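PDB 3P09: beta-lactamase from Francisella tularensis subsp. tularensis, which probably hydrolyses the amide bond of the beta-lactam ring, turning antibiotics of this kind into substituted beta-amino acids, as other class A beta-lactamases do. Local coordinates for residues A[244-247]-A[251-254]; A[33-38]-A[268-273]; A[72-77]-A[117-122]. All coordinates share one frame; numbering follows the deposited sequence.

Contact 1: residues A[244-247]-A[251-254]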
loop_
_atom_site.group_PDB
_atom_site.type_symbol
_atom_site.label_atom_id
_atom_site.label_comp_id
_atom_site.label_asym_id
_atom_site.label_seq_id
_atom_site.Cartn_x
_atom_site.Cartn_y
_atom_site.Cartn_z
ATOM N N ILE A 244 -6.073 2.931 6.072
ATOM C CA ILE A 244 -7.461 3.093 6.475
ATOM C C ILE A 244 -7.434 3.576 7.908
ATOM O O ILE A 244 -6.667 3.069 8.727
ATOM C CB ILE A 244 -8.251 1.788 6.445
ATOM C CG1 ILE A 244 -8.280 1.191 5.038
ATOM C CG2 ILE A 244 -9.668 2.054 6.935
ATOM C CD1 ILE A 244 -8.950 2.049 4.039
ATOM N N ILE A 245 -8.279 4.549 8.214
ATOM C CA ILE A 245 -8.269 5.183 9.525
ATOM C C ILE A 245 -9.686 5.212 10.052
ATOM O O ILE A 245 -10.614 5.500 9.297
ATOM C CB ILE A 245 -7.767 6.629 9.425
ATOM C CG1 ILE A 245 -6.366 6.652 8.801
ATOM C CG2 ILE A 245 -7.796 7.302 10.788
ATOM C CD1 ILE A 245 -5.849 8.049 8.473
ATOM N N TRP A 246 -9.838 4.881 11.334
ATOM C CA TRP A 246 -11.122 4.949 12.024
ATOM C C TRP A 246 -11.032 6.055 13.051
ATOM O O TRP A 246 -10.541 5.832 14.159
ATOM C CB TRP A 246 -11.417 3.639 12.756
ATOM C CG TRP A 246 -11.729 2.468 11.862
ATOM C CD1 TRP A 246 -12.966 1.968 11.568
ATOM C CD2 TRP A 246 -10.785 1.640 11.166
ATOM N NE1 TRP A 246 -12.843 0.887 10.720
ATOM C CE2 TRP A 246 -11.518 0.670 10.461
ATOM C CE3 TRP A 246 -9.390 1.635 11.062
ATOM C CZ2 TRP A 246 -10.905 -0.301 9.675
ATOM C CZ3 TRP A 246 -8.786 0.676 10.278
ATOM C CH2 TRP A 246 -9.543 -0.280 9.595
ATOM N N PRO A 247 -11.482 7.262 12.688
ATOM C CA PRO A 247 -11.428 8.361 13.650
ATOM C C PRO A 247 -12.397 8.064 14.786
ATOM O O PRO A 247 -13.430 7.438 14.555
ATOM C CB PRO A 247 -11.928 9.567 12.836
ATOM C CG PRO A 247 -11.880 9.120 11.374
ATOM C CD PRO A 247 -12.169 7.653 11.445
ATOM N N GLN A 251 -17.051 7.386 10.928
ATOM C CA GLN A 251 -16.933 6.267 10.007
ATOM C C GLN A 251 -15.522 6.221 9.455
ATOM O O GLN A 251 -14.822 7.224 9.478
ATOM C CB GLN A 251 -17.959 6.380 8.892
ATOM C CG GLN A 251 -19.368 6.066 9.376
ATOM C CD GLN A 251 -20.370 6.066 8.252
ATOM O OE1 GLN A 251 -20.153 5.438 7.218
ATOM N NE2 GLN A 251 -21.477 6.781 8.442
ATOM N N PRO A 252 -15.092 5.047 8.976
ATOM C CA PRO A 252 -13.704 4.979 8.513
ATOM C C PRO A 252 -13.438 5.805 7.261
ATOM O O PRO A 252 -14.342 6.077 6.465
ATOM C CB PRO A 252 -13.490 3.485 8.242
ATOM C CG PRO A 252 -14.855 2.906 8.095
ATOM C CD PRO A 252 -15.759 3.731 8.960
ATOM N N ILE A 253 -12.182 6.214 7.104
ATOM C CA ILE A 253 -11.759 6.937 5.913
ATOM C C ILE A 253 -10.524 6.263 5.343
ATOM O O ILE A 253 -9.872 5.467 6.022
ATOM C CB ILE A 253 -11.460 8.417 6.218
ATOM C CG1 ILE A 253 -10.443 8.542 7.354
ATOM C CG2 ILE A 253 -12.731 9.134 6.648
ATOM C CD1 ILE A 253 -9.628 9.788 7.275
ATOM N N ALA A 254 -10.217 6.536 4.084
ATOM C CA ALA A 254 -8.958 6.040 3.528
ATOM C C ALA A 254 -8.090 7.244 3.246
ATOM O O ALA A 254 -8.596 8.324 2.926
ATOM C CB ALA A 254 -9.198 5.241 2.268
#

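Contact 2: residues A[33-38]-A[268-273]. With SO4 (sulfate ion), chain G.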
loop_
_atom_site.group_PDB
_atom_site.type_symbol
_atom_site.label_atom_id
_atom_site.label_comp_id
_atom_site.label_asym_id
_atom_site.label_seq_id
_atom_site.Cartn_x
_atom_site.Cartn_y
_atom_site.Cartn_z
ATOM N N ASN A 33 8.111 22.767 -1.425
ATOM C CA ASN A 33 9.159 23.781 -1.437
ATOM C C ASN A 33 10.261 23.444 -0.448
ATOM O O ASN A 33 11.450 23.638 -0.712
ATOM C CB ASN A 33 8.568 25.141 -1.076
ATOM C CG ASN A 33 7.693 25.704 -2.179
ATOM O OD1 ASN A 33 7.846 25.347 -3.344
ATOM N ND2 ASN A 33 6.769 26.595 -1.815
ATOM N N LYS A 34 9.842 22.939 0.704
ATOM C CA LYS A 34 10.748 22.617 1.787
ATOM C C LYS A 34 11.636 21.416 1.446
ATOM O O LYS A 34 12.839 21.425 1.728
ATOM C CB LYS A 34 9.922 22.348 3.050
ATOM C CG LYS A 34 10.704 22.114 4.316
ATOM C CD LYS A 34 9.734 22.005 5.495
ATOM C CE LYS A 34 10.428 21.572 6.774
ATOM N NZ LYS A 34 9.441 21.122 7.792
ATOM N N TYR A 35 11.050 20.392 0.826
ATOM C CA TYR A 35 11.755 19.119 0.647
ATOM C C TYR A 35 12.096 18.731 -0.801
ATOM O O TYR A 35 12.715 17.686 -1.035
ATOM C CB TYR A 35 10.945 17.990 1.279
ATOM C CG TYR A 35 10.913 18.022 2.776
ATOM C CD1 TYR A 35 12.067 17.831 3.520
ATOM C CD2 TYR A 35 9.720 18.220 3.457
ATOM C CE1 TYR A 35 12.033 17.844 4.908
ATOM C CE2 TYR A 35 9.678 18.243 4.832
ATOM C CZ TYR A 35 10.830 18.055 5.556
ATOM O OH TYR A 35 10.764 18.070 6.934
ATOM N N ASP A 36 11.702 19.577 -1.747
ATOM C CA ASP A 36 11.754 19.261 -3.175
ATOM C C ASP A 36 10.805 18.111 -3.508
ATOM O O ASP A 36 10.253 17.458 -2.613
ATOM C CB ASP A 36 13.171 18.898 -3.641
ATOM C CG ASP A 36 14.193 19.993 -3.358
ATOM O OD1 ASP A 36 13.842 21.194 -3.409
ATOM O OD2 ASP A 36 15.362 19.636 -3.097
ATOM N N GLY A 37 10.629 17.862 -4.803
ATOM C CA GLY A 37 9.785 16.776 -5.267
ATOM C C GLY A 37 8.299 17.063 -5.187
ATOM O O GLY A 37 7.870 18.223 -5.113
ATOM N N LYS A 38 7.506 15.994 -5.216
ATOM C CA LYS A 38 6.057 16.112 -5.309
ATOM C C LYS A 38 5.397 15.259 -4.240
ATOM O O LYS A 38 5.816 14.125 -3.993
ATOM C CB LYS A 38 5.584 15.655 -6.690
ATOM C CG LYS A 38 5.998 16.587 -7.821
ATOM C CD LYS A 38 4.888 17.564 -8.162
ATOM C CE LYS A 38 5.407 18.691 -9.032
ATOM N NZ LYS A 38 4.437 19.819 -9.100
ATOM N N PRO A 268 17.316 9.846 -1.099
ATOM C CA PRO A 268 16.846 8.816 -0.168
ATOM C C PRO A 268 15.395 9.045 0.255
ATOM O O PRO A 268 14.851 10.126 0.045
ATOM C CB PRO A 268 17.782 8.989 1.031
ATOM C CG PRO A 268 18.147 10.416 1.009
ATOM C CD PRO A 268 18.221 10.811 -0.447
ATOM N N SER A 269 14.778 8.028 0.839
ATOM C CA SER A 269 13.397 8.142 1.311
ATOM C C SER A 269 13.229 9.286 2.321
ATOM O O SER A 269 14.188 9.699 2.986
ATOM C CB SER A 269 12.952 6.824 1.941
ATOM O OG SER A 269 13.706 6.573 3.115
ATOM N N ASN A 270 12.007 9.787 2.441
ATOM C CA ASN A 270 11.726 10.910 3.322
ATOM C C ASN A 270 10.430 10.658 4.077
ATOM O O ASN A 270 9.353 10.903 3.551
ATOM C CB ASN A 270 11.616 12.200 2.494
ATOM C CG ASN A 270 11.342 13.429 3.351
ATOM O OD1 ASN A 270 10.938 13.321 4.512
ATOM N ND2 ASN A 270 11.559 14.605 2.777
ATOM N N GLU A 271 10.537 10.145 5.298
ATOM C CA GLU A 271 9.362 9.869 6.120
ATOM C C GLU A 271 8.811 11.139 6.772
ATOM O O GLU A 271 7.620 11.233 7.076
ATOM C CB GLU A 271 9.697 8.829 7.194
ATOM C CG GLU A 271 10.029 7.438 6.634
ATOM C CD GLU A 271 10.122 6.368 7.723
ATOM O OE1 GLU A 271 10.936 6.533 8.657
ATOM O OE2 GLU A 271 9.367 5.367 7.647
ATOM N N GLU A 272 9.670 12.125 6.982
ATOM C CA GLU A 272 9.246 13.324 7.699
ATOM C C GLU A 272 8.178 14.088 6.927
ATOM O O GLU A 272 7.257 14.651 7.519
ATOM C CB GLU A 272 10.434 14.243 7.991
ATOM C CG GLU A 272 11.746 13.506 8.198
ATOM C CD GLU A 272 12.188 13.483 9.647
ATOM O OE1 GLU A 272 12.105 14.539 10.313
ATOM O OE2 GLU A 272 12.619 12.406 10.117
ATOM N N ILE A 273 8.294 14.127 5.606
ATOM C CA ILE A 273 7.285 14.832 4.835
ATOM C C ILE A 273 5.918 14.147 4.951
ATOM O O ILE A 273 4.886 14.817 5.030
ATOM C CB ILE A 273 7.684 15.029 3.373
ATOM C CG1 ILE A 273 6.828 16.134 2.749
ATOM C CG2 ILE A 273 7.562 13.718 2.574
ATOM C CD1 ILE A 273 7.167 16.413 1.289
HETATM S S SO4 G . 3.450 22.965 -11.080
HETATM O O1 SO4 G . 4.002 22.930 -9.725
HETATM O O2 SO4 G . 3.925 24.162 -11.774
HETATM O O3 SO4 G . 3.886 21.779 -11.813
HETATM O O4 SO4 G . 1.990 23.000 -11.015
HETATM O O HOH W 1 13.396 15.231 0.663
HETATM O O HOH W 2 12.999 16.452 8.464
#

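Contact 3: residues A[72-77]-A[117-122]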
loop_
_atom_site.group_PDB
_atom_site.type_symbol
_atom_site.label_atom_id
_atom_site.label_comp_id
_atom_site.label_asym_id
_atom_site.label_seq_id
_atom_site.Cartn_x
_atom_site.Cartn_y
_atom_site.Cartn_z
ATOM N N GLY A 72 -5.436 -8.385 -1.792
ATOM C CA GLY A 72 -6.821 -8.260 -2.201
ATOM C C GLY A 72 -7.187 -9.284 -3.275
ATOM O O GLY A 72 -8.221 -9.948 -3.203
ATOM N N ALA A 73 -6.324 -9.410 -4.276
ATOM C CA ALA A 73 -6.523 -10.370 -5.352
ATOM C C ALA A 73 -6.578 -11.796 -4.825
ATOM O O ALA A 73 -7.370 -12.614 -5.287
ATOM C CB ALA A 73 -5.416 -10.234 -6.391
ATOM N N ILE A 74 -5.705 -12.104 -3.875
ATOM C CA ILE A 74 -5.686 -13.433 -3.285
ATOM C C ILE A 74 -6.994 -13.719 -2.554
ATOM O O ILE A 74 -7.540 -14.820 -2.644
ATOM C CB ILE A 74 -4.491 -13.574 -2.318
ATOM C CG1 ILE A 74 -3.183 -13.583 -3.112
ATOM C CG2 ILE A 74 -4.631 -14.840 -1.447
ATOM C CD1 ILE A 74 -2.948 -14.892 -3.868
ATOM N N LEU A 75 -7.510 -12.728 -1.836
ATOM C CA LEU A 75 -8.765 -12.912 -1.100
ATOM C C LEU A 75 -9.945 -13.110 -2.046
ATOM O O LEU A 75 -10.856 -13.907 -1.779
ATOM C CB LEU A 75 -9.018 -11.719 -0.177
ATOM C CG LEU A 75 -8.013 -11.595 0.977
ATOM C CD1 LEU A 75 -8.121 -10.260 1.681
ATOM C CD2 LEU A 75 -8.218 -12.727 1.961
ATOM N N ASP A 76 -9.931 -12.377 -3.151
ATOM C CA ASP A 76 -10.956 -12.521 -4.170
ATOM C C ASP A 76 -10.851 -13.941 -4.725
ATOM O O ASP A 76 -11.854 -14.632 -4.891
ATOM C CB ASP A 76 -10.739 -11.456 -5.258
ATOM C CG ASP A 76 -11.587 -11.685 -6.507
ATOM O OD1 ASP A 76 -12.717 -11.158 -6.570
ATOM O OD2 ASP A 76 -11.106 -12.362 -7.443
ATOM N N TYR A 77 -9.622 -14.382 -4.983
ATOM C CA TYR A 77 -9.391 -15.737 -5.492
ATOM C C TYR A 77 -10.012 -16.758 -4.549
ATOM O O TYR A 77 -10.726 -17.677 -4.974
ATOM C CB TYR A 77 -7.891 -16.000 -5.635
ATOM C CG TYR A 77 -7.549 -17.261 -6.399
ATOM C CD1 TYR A 77 -7.375 -17.230 -7.778
ATOM C CD2 TYR A 77 -7.408 -18.477 -5.749
ATOM C CE1 TYR A 77 -7.068 -18.379 -8.491
ATOM C CE2 TYR A 77 -7.093 -19.636 -6.454
ATOM C CZ TYR A 77 -6.923 -19.577 -7.823
ATOM O OH TYR A 77 -6.617 -20.717 -8.531
ATOM N N GLN A 117 -1.015 -17.091 5.743
ATOM C CA GLN A 117 0.223 -16.681 6.403
ATOM C C GLN A 117 1.104 -15.856 5.471
ATOM O O GLN A 117 1.828 -14.954 5.915
ATOM C CB GLN A 117 1.008 -17.904 6.897
ATOM C CG GLN A 117 0.368 -18.561 8.114
ATOM C CD GLN A 117 1.072 -19.826 8.528
ATOM O OE1 GLN A 117 1.386 -20.675 7.692
ATOM N NE2 GLN A 117 1.338 -19.959 9.828
ATOM N N LEU A 118 1.069 -16.183 4.184
ATOM C CA LEU A 118 1.852 -15.446 3.196
ATOM C C LEU A 118 1.246 -14.070 2.967
ATOM O O LEU A 118 1.965 -13.109 2.737
ATOM C CB LEU A 118 1.943 -16.223 1.876
ATOM C CG LEU A 118 2.854 -17.448 1.957
ATOM C CD1 LEU A 118 2.494 -18.523 0.917
ATOM C CD2 LEU A 118 4.302 -17.011 1.810
ATOM N N ASN A 119 -0.081 -13.985 3.019
ATOM C CA ASN A 119 -0.744 -12.690 2.933
ATOM C C ASN A 119 -0.269 -11.771 4.043
ATOM O O ASN A 119 0.052 -10.618 3.804
ATOM C CB ASN A 119 -2.263 -12.833 3.048
ATOM C CG ASN A 119 -2.906 -13.338 1.783
ATOM O OD1 ASN A 119 -2.318 -13.283 0.698
ATOM N ND2 ASN A 119 -4.144 -13.798 1.903
ATOM N N TYR A 120 -0.267 -12.295 5.271
ATOM C CA TYR A 120 0.179 -11.536 6.429
ATOM C C TYR A 120 1.594 -11.042 6.208
ATOM O O TYR A 120 1.899 -9.870 6.419
ATOM C CB TYR A 120 0.077 -12.423 7.684
ATOM C CG TYR A 120 0.814 -11.909 8.894
ATOM C CD1 TYR A 120 2.125 -12.303 9.158
ATOM C CD2 TYR A 120 0.200 -11.044 9.789
ATOM C CE1 TYR A 120 2.803 -11.840 10.289
ATOM C CE2 TYR A 120 0.877 -10.575 10.918
ATOM C CZ TYR A 120 2.171 -10.979 11.161
ATOM O OH TYR A 120 2.837 -10.509 12.288
ATOM N N ALA A 121 2.465 -11.944 5.765
ATOM C CA ALA A 121 3.852 -11.604 5.477
ATOM C C ALA A 121 3.965 -10.500 4.423
ATOM O O ALA A 121 4.760 -9.571 4.585
ATOM C CB ALA A 121 4.601 -12.835 5.002
ATOM N N ALA A 122 3.192 -10.625 3.340
ATOM C CA ALA A 122 3.226 -9.650 2.247
ATOM C C ALA A 122 2.802 -8.263 2.715
ATOM O O ALA A 122 3.401 -7.255 2.323
ATOM C CB ALA A 122 2.352 -10.105 1.074
#

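Contact 1: residues A[244-247]-A[251-254]
The carbonyl oxygen of Ile245 is met from the segment 251-254 by one N-H and one CA-H. Ile253 N gives Ile245 O a nearly straight hydrogen bond of 2.8 Å, with an N-H...O angle of 167°. Pro252 CA adds a CA-H...O contact at 3.2 Å from Ile245 O. The return bond runs from Ile245 N to Ile253 O at 2.9 Å. The two bonds make Ile245 and Ile253 an antiparallel hydrogen-bonded pair. Ile244 and Ala254 form the next, non-hydrogen-bonded pair, and Ile244 CD1 meets Ala254 CB at 3.7 Å.

Pro252 packs against one face of the Trp246 indole. Pro252 CB sits 3.8 Å from the centroid of the Trp246 five-membered ring and 21° off the ring normal, a CH-pi contact. Ile244 CG2 lies against the same face. The indole reaches there because CG is anti to the carbonyl carbon and beside the backbone N (chi1 -70°). Trp246 also touches Ile203 and Gln207 of helix 196-208. On the face of Ile245 and Ile253, Ile245 CB lies 3.9 Å from Ile253 CG1, and helix 271-289 packs on Ile253.

This is the turn end of the beta hairpin of strands 239-246 and 253-260, within the five-stranded sheet of the class A fold. Pro247 faces Gln251 where the next hydrogen-bonded pair would come. Pro247 has no N-H to give, and Pro247 CD lies 3.3 Å from Gln251 O, so the ladder stops here.

Contact 2: residues A[33-38]-A[268-273]
Tyr35 and Asn270 meet nearly at right angles, ring and amide planes 82° apart. The amide nitrogen Asn270 ND2 stands over one face of the phenol, toward its rim, 3.3 Å from Tyr35 CD1. Ile273 approaches the ring obliquely, and the two side chains slide past each other in opposite directions. Ile273 CG1 lies 3.6 Å from Tyr35 CD2. Lys34 CG lies over the ring centre on the face opposite Asn270 ND2. Glu272 CB comes to 4.0 Å from Tyr35 OH. A water bonded to Tyr35 OH also donates to Glu272 OE1. The hydroxyl is also hydrogen-bonded to Gln276, further along the same helix as Ile273.

The contact joins the end of helix 24-35 to the start of helix 271-289, the N- and C-terminal helices that pack beside the sheet of the class A beta-lactamase fold. Tyr259 of strand 253-260 touches Tyr35, Asn270 and Ile273. Asn270 is the N-cap of the second helix. Its side chain extends away from its own N (chi1 -179°), and Asn270 OD1 accepts from Ile273 N at 3.0 Å, the donor lying 46° out of the carbonyl plane. The cap holds the amide while ND2 reaches across. A second water accepts from Asn270 ND2 at 2.9 Å and donates to Tyr35 O at 3.1 Å. Further on, Lys38 NZ makes weak bonds to O1 and O3 of a sulfate ion, probably from the crystallisation liquor.

Contact 3: residues A[72-77]-A[117-122]
Two helices of the mainly helical part of the class A beta-lactamase fold meet here, helix 66-80 and helix 115-123. Ser64 lies just before the first helix and Lys67 in its first turn; they fit the SxxK pattern of serine beta-lactamases. The second helix ends just before Ser125, which probably takes the place of the serine of the SDN loop of class A enzymes, though the third residue here is not asparagine. The contact lies further along helix 66-80 and is small, with 105 Å² buried.

Ile74 and Asn119 carry it. Ile74 CA and Asn119 CA are 8.0 Å apart, the closest CA pair of the two segments. Both side chains leave their helices toward the other segment and cross at a slant. One methyl does most of the touching. Ile74 CG2 lies 3.5 Å from Asn119 OD1 and also 3.5 Å from Asn119 ND2. It bears on the amide group between its oxygen and its nitrogen. Ile74 CB stands behind, 3.7 Å from Asn119 OD1. The asparagine reaches across with CG anti to the carbonyl carbon (chi1 -77°). Leu75 sits alongside, its CD2 4.2 Å from Asn119 ND2. That leucine also packs on His198, Ile201 and Phe202 of helix 196-208.

The same helix supplies the polar partner. Asn119 ND2 is hydrogen-bonded to Tyr205 OH, which helps to fix the rotation of the amide. Leu133 of helix 127-137 and Leu85 touch Asn119 as well, while Phe84 packs on Ile74.

The two ends of the amide fare differently. ND2 is satisfied by the tyrosine, but OD1 is buried against isoleucine carbons with no hydrogen-bond partner in the model. Part of the polar group thus sits in an apolar setting, probably at some energetic cost.

Overall arrangement
From the N terminus, helix 24-35 leads into the first segment of contact 2. The chain then enters the sheet through strand 38-44 and crosses to the helical part. There contact 3 closes a loop of 39 residues between helices 66-80 and 115-123. Contact 1 follows in series and closes the short turn between strands 239-246 and 253-260. Strand 253-260 then leads to helix 271-289, whose start completes contact 2. That long loop encloses both other contacts. Contacts 2 and 3 lie on opposite sides of the chain's centre, about 31 Å apart between centres. Contact 2 ties the terminal helices together, contact 1 joins neighbouring strands, and contact 3 joins two helices.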